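Local coordinates for protein 2-hydroxyhepta-2,4-diene-1,7-dioate isomerase (Corynebacterium glutamicum, PDB 4DBF) that binds magnesium and, as a member of the FAH family, probably acts as an oxaloacetate decarboxylase, at residues A[133-138]-A[263-268]; A[166-171]-A[187-192]; A[268-273]-A[282-287]. All blocks are in the same frame, centred on the assembly; numbering follows the deposited sequence.

Interaction 1: residues A[133-138]-A[263-268]; sequences VEFEGE and EAMVDG. With MG (magnesium ion), chain C.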
loop_
_atom_site.group_PDB
_atom_site.type_symbol
_atom_site.label_atom_id
_atom_site.label_comp_id
_atom_site.label_asym_id
_atom_site.label_seq_id
_atom_site.Cartn_x
_atom_site.Cartn_y
_atom_site.Cartn_z
ATOM N N VAL A 133 -2.832 21.994 -2.337
ATOM C CA VAL A 133 -3.442 20.725 -2.679
ATOM C C VAL A 133 -4.157 20.770 -4.001
ATOM O O VAL A 133 -5.143 21.438 -4.146
ATOM C CB VAL A 133 -4.408 20.282 -1.595
ATOM C CG1 VAL A 133 -5.094 19.005 -1.956
ATOM C CG2 VAL A 133 -3.708 20.166 -0.288
ATOM N N GLU A 134 -3.624 20.049 -4.960
ATOM C CA GLU A 134 -4.184 19.984 -6.296
ATOM C C GLU A 134 -4.848 18.641 -6.588
ATOM O O GLU A 134 -4.528 17.668 -6.005
ATOM C CB GLU A 134 -3.116 20.271 -7.355
ATOM C CG GLU A 134 -2.462 21.624 -7.191
ATOM C CD GLU A 134 -1.497 22.005 -8.285
ATOM O OE1 GLU A 134 -1.081 21.183 -9.061
ATOM O OE2 GLU A 134 -1.179 23.170 -8.364
ATOM N N PHE A 135 -5.755 18.645 -7.530
ATOM C CA PHE A 135 -6.387 17.458 -8.008
ATOM C C PHE A 135 -5.685 16.992 -9.262
ATOM O O PHE A 135 -4.972 17.714 -9.861
ATOM C CB PHE A 135 -7.814 17.768 -8.361
ATOM C CG PHE A 135 -7.943 18.762 -9.448
ATOM C CD1 PHE A 135 -7.904 18.374 -10.752
ATOM C CD2 PHE A 135 -8.040 20.095 -9.165
ATOM C CE1 PHE A 135 -7.996 19.291 -11.746
ATOM C CE2 PHE A 135 -8.152 21.014 -10.157
ATOM C CZ PHE A 135 -8.129 20.606 -11.449
ATOM N N GLU A 136 -5.936 15.765 -9.642
ATOM C CA GLU A 136 -5.468 15.275 -10.908
ATOM C C GLU A 136 -6.474 14.251 -11.385
ATOM O O GLU A 136 -6.627 13.273 -10.768
ATOM C CB GLU A 136 -4.119 14.582 -10.788
ATOM C CG GLU A 136 -3.019 15.288 -10.046
ATOM C CD GLU A 136 -1.680 14.595 -10.168
ATOM O OE1 GLU A 136 -1.626 13.401 -10.088
ATOM O OE2 GLU A 136 -0.686 15.266 -10.316
ATOM N N GLY A 137 -7.142 14.502 -12.481
ATOM C CA GLY A 137 -8.042 13.528 -13.031
ATOM C C GLY A 137 -7.326 12.487 -13.834
ATOM O O GLY A 137 -6.596 12.813 -14.700
ATOM N N GLU A 138 -7.588 11.226 -13.540
ATOM C CA GLU A 138 -6.924 10.137 -14.199
ATOM C C GLU A 138 -7.818 8.988 -14.536
ATOM O O GLU A 138 -8.722 8.682 -13.842
ATOM C CB GLU A 138 -5.725 9.613 -13.396
ATOM C CG GLU A 138 -4.939 10.674 -12.693
ATOM C CD GLU A 138 -3.591 10.240 -12.143
ATOM O OE1 GLU A 138 -3.115 9.166 -12.357
ATOM O OE2 GLU A 138 -2.986 11.033 -11.481
ATOM N N GLU A 263 -4.507 22.974 -10.399
ATOM C CA GLU A 263 -4.931 24.183 -9.697
ATOM C C GLU A 263 -5.179 23.834 -8.221
ATOM O O GLU A 263 -5.828 22.817 -7.912
ATOM C CB GLU A 263 -6.206 24.805 -10.310
ATOM C CG GLU A 263 -6.817 26.024 -9.522
ATOM C CD GLU A 263 -6.141 27.381 -9.816
ATOM O OE1 GLU A 263 -5.642 27.624 -10.955
ATOM O OE2 GLU A 263 -6.140 28.223 -8.886
ATOM N N ALA A 264 -4.718 24.670 -7.295
ATOM C CA ALA A 264 -4.972 24.378 -5.883
ATOM C C ALA A 264 -6.457 24.467 -5.490
ATOM O O ALA A 264 -7.232 25.260 -6.041
ATOM C CB ALA A 264 -4.107 25.259 -4.954
ATOM N N MET A 265 -6.836 23.639 -4.531
ATOM C CA MET A 265 -8.206 23.538 -4.080
ATOM C C MET A 265 -8.178 23.961 -2.635
ATOM O O MET A 265 -7.219 23.630 -1.917
ATOM C CB MET A 265 -8.627 22.054 -4.127
ATOM C CG MET A 265 -8.681 21.512 -5.496
ATOM S SD MET A 265 -9.425 19.863 -5.393
ATOM C CE MET A 265 -8.388 18.896 -4.414
ATOM N N VAL A 266 -9.246 24.629 -2.186
ATOM C CA VAL A 266 -9.395 25.055 -0.809
ATOM C C VAL A 266 -10.767 24.718 -0.228
ATOM O O VAL A 266 -11.710 24.343 -0.944
ATOM C CB VAL A 266 -9.149 26.602 -0.621
ATOM C CG1 VAL A 266 -7.685 27.021 -1.068
ATOM C CG2 VAL A 266 -10.268 27.433 -1.347
ATOM N N ASP A 267 -10.883 24.877 1.086
ATOM C CA ASP A 267 -12.120 24.547 1.794
ATOM C C ASP A 267 -13.274 25.259 1.115
ATOM O O ASP A 267 -13.133 26.401 0.764
ATOM C CB ASP A 267 -11.984 24.939 3.252
ATOM C CG ASP A 267 -13.287 24.891 3.963
ATOM O OD1 ASP A 267 -13.746 23.792 4.321
ATOM O OD2 ASP A 267 -13.875 25.976 4.120
ATOM N N GLY A 268 -14.389 24.561 0.863
ATOM C CA GLY A 268 -15.503 25.146 0.073
ATOM C C GLY A 268 -15.603 24.827 -1.415
ATOM O O GLY A 268 -16.702 24.911 -1.985
HETATM MG MG MG C . -1.047 11.395 -10.656
HETATM O O HOH W 1 -4.713 24.027 -1.195
HETATM O O HOH W 2 -0.696 9.312 -11.108
HETATM O O HOH W 3 0.964 11.552 -10.227
HETATM O O HOH W 4 -0.612 12.187 -12.488
#

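Interaction 2: residues A[166-171]-A[187-192]; sequences NDVSSR and DTFGPI. With MG (magnesium ion), chain C.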
loop_
_atom_site.group_PDB
_atom_site.type_symbol
_atom_site.label_atom_id
_atom_site.label_comp_id
_atom_site.label_asym_id
_atom_site.label_seq_id
_atom_site.Cartn_x
_atom_site.Cartn_y
_atom_site.Cartn_z
ATOM N N ASN A 166 -9.243 10.588 -8.696
ATOM C CA ASN A 166 -8.743 11.952 -8.504
ATOM C C ASN A 166 -7.479 11.762 -7.639
ATOM O O ASN A 166 -7.585 11.414 -6.440
ATOM C CB ASN A 166 -9.842 12.825 -7.815
ATOM C CG ASN A 166 -9.453 14.264 -7.760
ATOM O OD1 ASN A 166 -8.259 14.586 -7.918
ATOM N ND2 ASN A 166 -10.425 15.154 -7.520
ATOM N N ASP A 167 -6.285 11.908 -8.227
ATOM C CA ASP A 167 -5.035 11.650 -7.480
ATOM C C ASP A 167 -4.683 12.991 -6.785
ATOM O O ASP A 167 -3.862 13.782 -7.288
ATOM C CB ASP A 167 -3.945 11.188 -8.474
ATOM C CG ASP A 167 -2.597 10.966 -7.835
ATOM O OD1 ASP A 167 -2.466 10.864 -6.599
ATOM O OD2 ASP A 167 -1.601 10.889 -8.583
ATOM N N VAL A 168 -5.287 13.217 -5.629
ATOM C CA VAL A 168 -5.192 14.523 -4.940
ATOM C C VAL A 168 -3.792 14.551 -4.347
ATOM O O VAL A 168 -3.342 13.535 -3.863
ATOM C CB VAL A 168 -6.236 14.571 -3.828
ATOM C CG1 VAL A 168 -6.088 15.837 -3.016
ATOM C CG2 VAL A 168 -7.683 14.483 -4.480
ATOM N N SER A 169 -3.110 15.697 -4.417
ATOM C CA SER A 169 -1.694 15.793 -4.098
ATOM C C SER A 169 -1.406 17.187 -3.465
ATOM O O SER A 169 -1.763 18.211 -4.100
ATOM C CB SER A 169 -0.883 15.763 -5.425
ATOM O OG SER A 169 -1.437 14.789 -6.369
ATOM N N SER A 170 -0.792 17.199 -2.281
ATOM C CA SER A 170 -0.259 18.459 -1.692
ATOM C C SER A 170 1.062 18.744 -2.411
ATOM O O SER A 170 2.049 18.027 -2.183
ATOM C CB SER A 170 0.032 18.279 -0.205
ATOM O OG SER A 170 0.753 19.427 0.317
ATOM N N ARG A 171 1.098 19.737 -3.288
ATOM C CA ARG A 171 2.359 20.032 -4.013
ATOM C C ARG A 171 3.464 20.493 -3.081
ATOM O O ARG A 171 4.639 20.242 -3.313
ATOM C CB ARG A 171 2.143 21.121 -5.052
ATOM C CG ARG A 171 1.088 20.785 -6.055
ATOM C CD ARG A 171 1.418 19.523 -6.922
ATOM N NE ARG A 171 0.442 19.366 -7.972
ATOM C CZ ARG A 171 0.191 18.210 -8.615
ATOM N NH1 ARG A 171 0.824 17.106 -8.279
ATOM N NH2 ARG A 171 -0.769 18.149 -9.512
ATOM N N ASP A 187 -5.522 10.505 4.172
ATOM C CA ASP A 187 -6.883 10.016 4.105
ATOM C C ASP A 187 -7.741 10.935 3.194
ATOM O O ASP A 187 -7.673 12.105 3.298
ATOM C CB ASP A 187 -7.530 9.963 5.493
ATOM C CG ASP A 187 -7.002 8.874 6.392
ATOM O OD1 ASP A 187 -6.137 8.127 6.051
ATOM O OD2 ASP A 187 -7.477 8.823 7.513
ATOM N N THR A 188 -8.551 10.336 2.349
ATOM C CA THR A 188 -9.457 10.972 1.387
ATOM C C THR A 188 -8.788 11.561 0.110
ATOM O O THR A 188 -9.493 12.059 -0.774
ATOM C CB THR A 188 -10.465 12.056 1.956
ATOM O OG1 THR A 188 -9.733 13.267 2.191
ATOM C CG2 THR A 188 -11.235 11.548 3.240
ATOM N N PHE A 189 -7.451 11.411 0.001
ATOM C CA PHE A 189 -6.767 11.992 -1.146
ATOM C C PHE A 189 -6.835 11.061 -2.384
ATOM O O PHE A 189 -6.172 11.329 -3.376
ATOM C CB PHE A 189 -5.301 12.269 -0.779
ATOM C CG PHE A 189 -5.118 13.578 -0.144
ATOM C CD1 PHE A 189 -6.181 14.151 0.571
ATOM C CD2 PHE A 189 -3.931 14.305 -0.351
ATOM C CE1 PHE A 189 -6.026 15.433 1.141
ATOM C CE2 PHE A 189 -3.755 15.565 0.213
ATOM C CZ PHE A 189 -4.791 16.138 0.995
ATOM N N GLY A 190 -7.654 9.998 -2.328
ATOM C CA GLY A 190 -7.891 9.190 -3.539
ATOM C C GLY A 190 -9.383 8.938 -3.825
ATOM O O GLY A 190 -9.799 7.773 -3.904
ATOM N N PRO A 191 -10.165 9.971 -4.073
ATOM C CA PRO A 191 -11.497 9.601 -4.629
ATOM C C PRO A 191 -11.502 8.699 -5.889
ATOM O O PRO A 191 -10.669 8.882 -6.792
ATOM C CB PRO A 191 -12.141 10.916 -4.957
ATOM C CG PRO A 191 -11.327 11.958 -4.135
ATOM C CD PRO A 191 -9.934 11.428 -4.100
ATOM N N ILE A 192 -12.370 7.709 -5.897
ATOM C CA ILE A 192 -12.547 6.803 -7.015
ATOM C C ILE A 192 -14.027 6.549 -7.336
ATOM O O ILE A 192 -14.808 6.431 -6.452
ATOM C CB ILE A 192 -11.868 5.463 -6.763
ATOM C CG1 ILE A 192 -10.402 5.651 -6.487
ATOM C CG2 ILE A 192 -11.983 4.575 -7.948
ATOM C CD1 ILE A 192 -9.739 4.418 -5.953
HETATM MG MG MG C . -1.047 11.395 -10.656
HETATM O O HOH W 3 0.964 11.552 -10.227
HETATM O O HOH W 2 -0.696 9.312 -11.108
HETATM O O HOH W 4 -0.612 12.187 -12.488
#

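Interaction 3: residues A[268-273]-A[282-287]; sequences GDYIEI and GNPVVD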
loop_
_atom_site.group_PDB
_atom_site.type_symbol
_atom_site.label_atom_id
_atom_site.label_comp_id
_atom_site.label_asym_id
_atom_site.label_seq_id
_atom_site.Cartn_x
_atom_site.Cartn_y
_atom_site.Cartn_z
ATOM N N GLY A 268 -14.389 24.561 0.863
ATOM C CA GLY A 268 -15.503 25.146 0.073
ATOM C C GLY A 268 -15.603 24.827 -1.415
ATOM O O GLY A 268 -16.702 24.911 -1.985
ATOM N N ASP A 269 -14.472 24.524 -2.072
ATOM C CA ASP A 269 -14.465 24.227 -3.495
ATOM C C ASP A 269 -15.204 22.930 -3.732
ATOM O O ASP A 269 -15.532 22.167 -2.786
ATOM C CB ASP A 269 -13.013 24.069 -4.052
ATOM C CG ASP A 269 -12.246 25.385 -4.033
ATOM O OD1 ASP A 269 -12.914 26.442 -3.726
ATOM O OD2 ASP A 269 -11.017 25.389 -4.308
ATOM N N TYR A 270 -15.423 22.665 -5.017
ATOM C CA TYR A 270 -15.960 21.400 -5.422
ATOM C C TYR A 270 -15.176 21.038 -6.663
ATOM O O TYR A 270 -14.927 21.890 -7.494
ATOM C CB TYR A 270 -17.448 21.513 -5.777
ATOM C CG TYR A 270 -18.113 20.177 -6.067
ATOM C CD1 TYR A 270 -18.633 19.382 -5.028
ATOM C CD2 TYR A 270 -18.211 19.707 -7.364
ATOM C CE1 TYR A 270 -19.242 18.118 -5.314
ATOM C CE2 TYR A 270 -18.863 18.465 -7.661
ATOM C CZ TYR A 270 -19.350 17.692 -6.626
ATOM O OH TYR A 270 -19.974 16.505 -6.935
ATOM N N ILE A 271 -14.809 19.767 -6.794
ATOM C CA ILE A 271 -14.038 19.298 -7.942
ATOM C C ILE A 271 -14.736 18.127 -8.660
ATOM O O ILE A 271 -15.168 17.182 -8.028
ATOM C CB ILE A 271 -12.535 18.929 -7.515
ATOM C CG1 ILE A 271 -11.708 18.444 -8.713
ATOM C CG2 ILE A 271 -12.436 17.840 -6.426
ATOM C CD1 ILE A 271 -11.438 19.481 -9.806
ATOM N N GLU A 272 -14.855 18.202 -9.974
ATOM C CA GLU A 272 -15.539 17.152 -10.693
ATOM C C GLU A 272 -14.684 16.716 -11.870
ATOM O O GLU A 272 -14.414 17.519 -12.792
ATOM C CB GLU A 272 -16.886 17.658 -11.194
ATOM C CG GLU A 272 -17.768 16.633 -11.888
ATOM C CD GLU A 272 -19.086 17.278 -12.307
ATOM O OE1 GLU A 272 -19.081 18.099 -13.239
ATOM O OE2 GLU A 272 -20.112 16.972 -11.697
ATOM N N ILE A 273 -14.313 15.434 -11.883
ATOM C CA ILE A 273 -13.568 14.941 -13.016
ATOM C C ILE A 273 -14.578 14.318 -13.977
ATOM O O ILE A 273 -15.473 13.569 -13.532
ATOM C CB ILE A 273 -12.532 13.821 -12.593
ATOM C CG1 ILE A 273 -11.634 14.248 -11.386
ATOM C CG2 ILE A 273 -11.712 13.319 -13.806
ATOM C CD1 ILE A 273 -10.831 15.475 -11.611
ATOM N N GLY A 282 -17.306 13.630 -8.679
ATOM C CA GLY A 282 -17.363 14.971 -8.014
ATOM C C GLY A 282 -17.110 14.804 -6.523
ATOM O O GLY A 282 -17.581 13.828 -5.927
ATOM N N ASN A 283 -16.358 15.734 -5.919
ATOM C CA ASN A 283 -16.139 15.725 -4.468
ATOM C C ASN A 283 -16.059 17.148 -3.942
ATOM O O ASN A 283 -15.384 18.016 -4.533
ATOM C CB ASN A 283 -14.820 14.991 -4.092
ATOM C CG ASN A 283 -14.859 13.503 -4.433
ATOM O OD1 ASN A 283 -15.225 12.645 -3.591
ATOM N ND2 ASN A 283 -14.485 13.187 -5.646
ATOM N N PRO A 284 -16.714 17.388 -2.786
ATOM C CA PRO A 284 -16.498 18.648 -2.151
ATOM C C PRO A 284 -15.171 18.659 -1.407
ATOM O O PRO A 284 -14.592 17.599 -1.064
ATOM C CB PRO A 284 -17.725 18.788 -1.217
ATOM C CG PRO A 284 -17.964 17.354 -0.769
ATOM C CD PRO A 284 -17.616 16.508 -2.014
ATOM N N VAL A 285 -14.649 19.853 -1.211
ATOM C CA VAL A 285 -13.392 20.024 -0.496
ATOM C C VAL A 285 -13.619 20.729 0.858
ATOM O O VAL A 285 -14.312 21.768 0.918
ATOM C CB VAL A 285 -12.403 20.836 -1.357
ATOM C CG1 VAL A 285 -11.046 21.014 -0.640
ATOM C CG2 VAL A 285 -12.225 20.150 -2.797
ATOM N N VAL A 286 -13.007 20.198 1.909
ATOM C CA VAL A 286 -13.082 20.777 3.247
ATOM C C VAL A 286 -11.747 20.815 3.988
ATOM O O VAL A 286 -10.860 20.028 3.694
ATOM C CB VAL A 286 -14.165 20.079 4.136
ATOM C CG1 VAL A 286 -15.498 20.028 3.413
ATOM C CG2 VAL A 286 -13.775 18.672 4.549
ATOM N N ASP A 287 -11.595 21.729 4.969
ATOM C CA ASP A 287 -10.436 21.678 5.851
ATOM C C ASP A 287 -10.680 20.535 6.828
ATOM O O ASP A 287 -11.781 20.409 7.368
ATOM C CB ASP A 287 -10.245 23.004 6.604
ATOM C CG ASP A 287 -9.857 24.169 5.694
ATOM O OD1 ASP A 287 -10.407 25.297 5.904
ATOM O OD2 ASP A 287 -9.027 23.990 4.746
#

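Interaction 1: residues A[133-138]-A[263-268]
At the start of strand 133-143, whose later residues hold the magnesium, the chain meets the loop that leads from strand 253-255 to strand 270-275. M265 carries the contact. Its backbone N gives a hydrogen bond of 2.8 Å to V133 O, and A264 CA adds a weaker C-H contact to the same oxygen. One water closes the arrangement next to this bond: it accepts from V133 N and donates to M265 O at 2.6 Å. The M265 side chain then runs across F135 at about a right angle. Its CG lies at the edge of the F135 ring, close to the ring plane, and its SD is 5.2 Å from the F135 ring centroid in an oblique Met-aromatic contact. A bend at chi3 (-62°) turns the methyl CE back to V133, 4.1 Å from CG1 of that valine. E134 lays its CG against E263 O at 3.6 Å, while its carboxylate goes to R171 in a salt bridge; E263 has its own charge partner in K223. I271 and L214 also pack on M265. Further along, E136 OE1 and E138 OE2 bind the magnesium at 2.2 and 2.1 Å respectively, with D167 as the third protein ligand and three waters completing six-fold coordination. Such a three-carboxylate magnesium centre is characteristic of the FAH-family active site.

Interaction 2: residues A[166-171]-A[187-192]
V168 stands over the ring of F189, the two side chains meeting at about a right angle. Its CG1 sits 3.7 Å from the F189 ring centroid and only 11° off the ring normal, a CH-pi contact over the middle of one face. With CG1 opposite the backbone N (chi1 175°), the other methyl, CG2, is left to meet P191, 3.8 Å from CD of that proline. Each branch of V168 thus has its own partner, an aromatic face for one and the proline for the other, and I124 packs on all three residues. N166 rests its CB on the same proline, while its side-chain OD1 takes a hydrogen bond from the backbone N of E136.

The backbones meet at two bonds: N166 N to P191 O at 2.9 Å, and V168 N to F189 O at 3.1 Å. The second is the more bent, 145° at the hydrogen, and V168 N also makes a weak bond back to N166 O. That weak bond closes an inverse gamma turn centred on D167, whose CB points away from 187-192. D167 OD2 binds the magnesium at 2.2 Å and has a hydrogen bond with K184, while OD1 forms a salt bridge to K112; K112 also bonds to F189 O. S169 OG reaches back to D167 O at 2.8 Å, coming from above the carbonyl plane, and so braces the turn. Beyond it, S170 takes the N-cap position of helix 171-177. An antiparallel strand pair interrupted by a gamma turn that presents an aspartate to magnesium is part of the FAH-family metal site here.

Interaction 3: residues A[268-273]-A[282-287]
The Y270 ring packs against the backbone of 282-284 across the hairpin of strands 270-275 and 279-287. N283 O sits over one face of the Y270 ring, 3.5 Å above its plane and displaced toward the rim. CD1 of Y270 touches CB of P284 at 4.0 Å, and at the far end Y270 OH packs closely on the glycine, 3.2 Å from CA of G282. The ring is placed there by a first torsion that sets CG opposite the backbone N (chi1 -174°).

Behind this layer is the antiparallel ladder. I271 and N283 form the hydrogen-bonded pair: I271 N to N283 O is nearly straight at 171°, and N283 N returns to I271 O at 2.8 Å, in the carbonyl plane. Y270 with P284 and E272 with G282 are the non-hydrogen-bonded pairs on either side. Beyond the Y270-P284 pair, V285 N bonds to D269 O at 2.9 Å from above the carbonyl plane, and G268 N to V285 O at 2.8 Å. On the face opposite Y270, CG2 of I271 and CG2 of V285 approach to 4.3 Å, with M265 packing on both.

Farther out, strands 209-216 and 124-126 flank the hairpin in its sheet. Y270 OH is hydrogen-bonded to OE1 of E121, and D269 OD2 takes a hydrogen bond from V266 N. Held by E121 at its hydroxyl and by peptide atoms along its length, the tyrosine ring probably has its orientation fixed against the strand.

Interactions 1 and 2 converge on one magnesium: E136 and E138 come from 133-138, D167 from 166-171, and the same three waters serve both. Their strands are neighbours, joined by a probable backbone hydrogen bond from E134 N to S169 O at 2.8 Å and by a salt bridge of 2.6 Å between E134 OE1 and R171 NE. Interaction 3 continues directly from interaction 1 through the shared G268, and F135 CD2 packs on I271 CD1 at 3.5 Å. It also touches interaction 2, where N166 ND2 lies 3.5 Å from I271 CG2. The hairpin does not reach the metal: the side chain of I271 is about 13 Å from the magnesium.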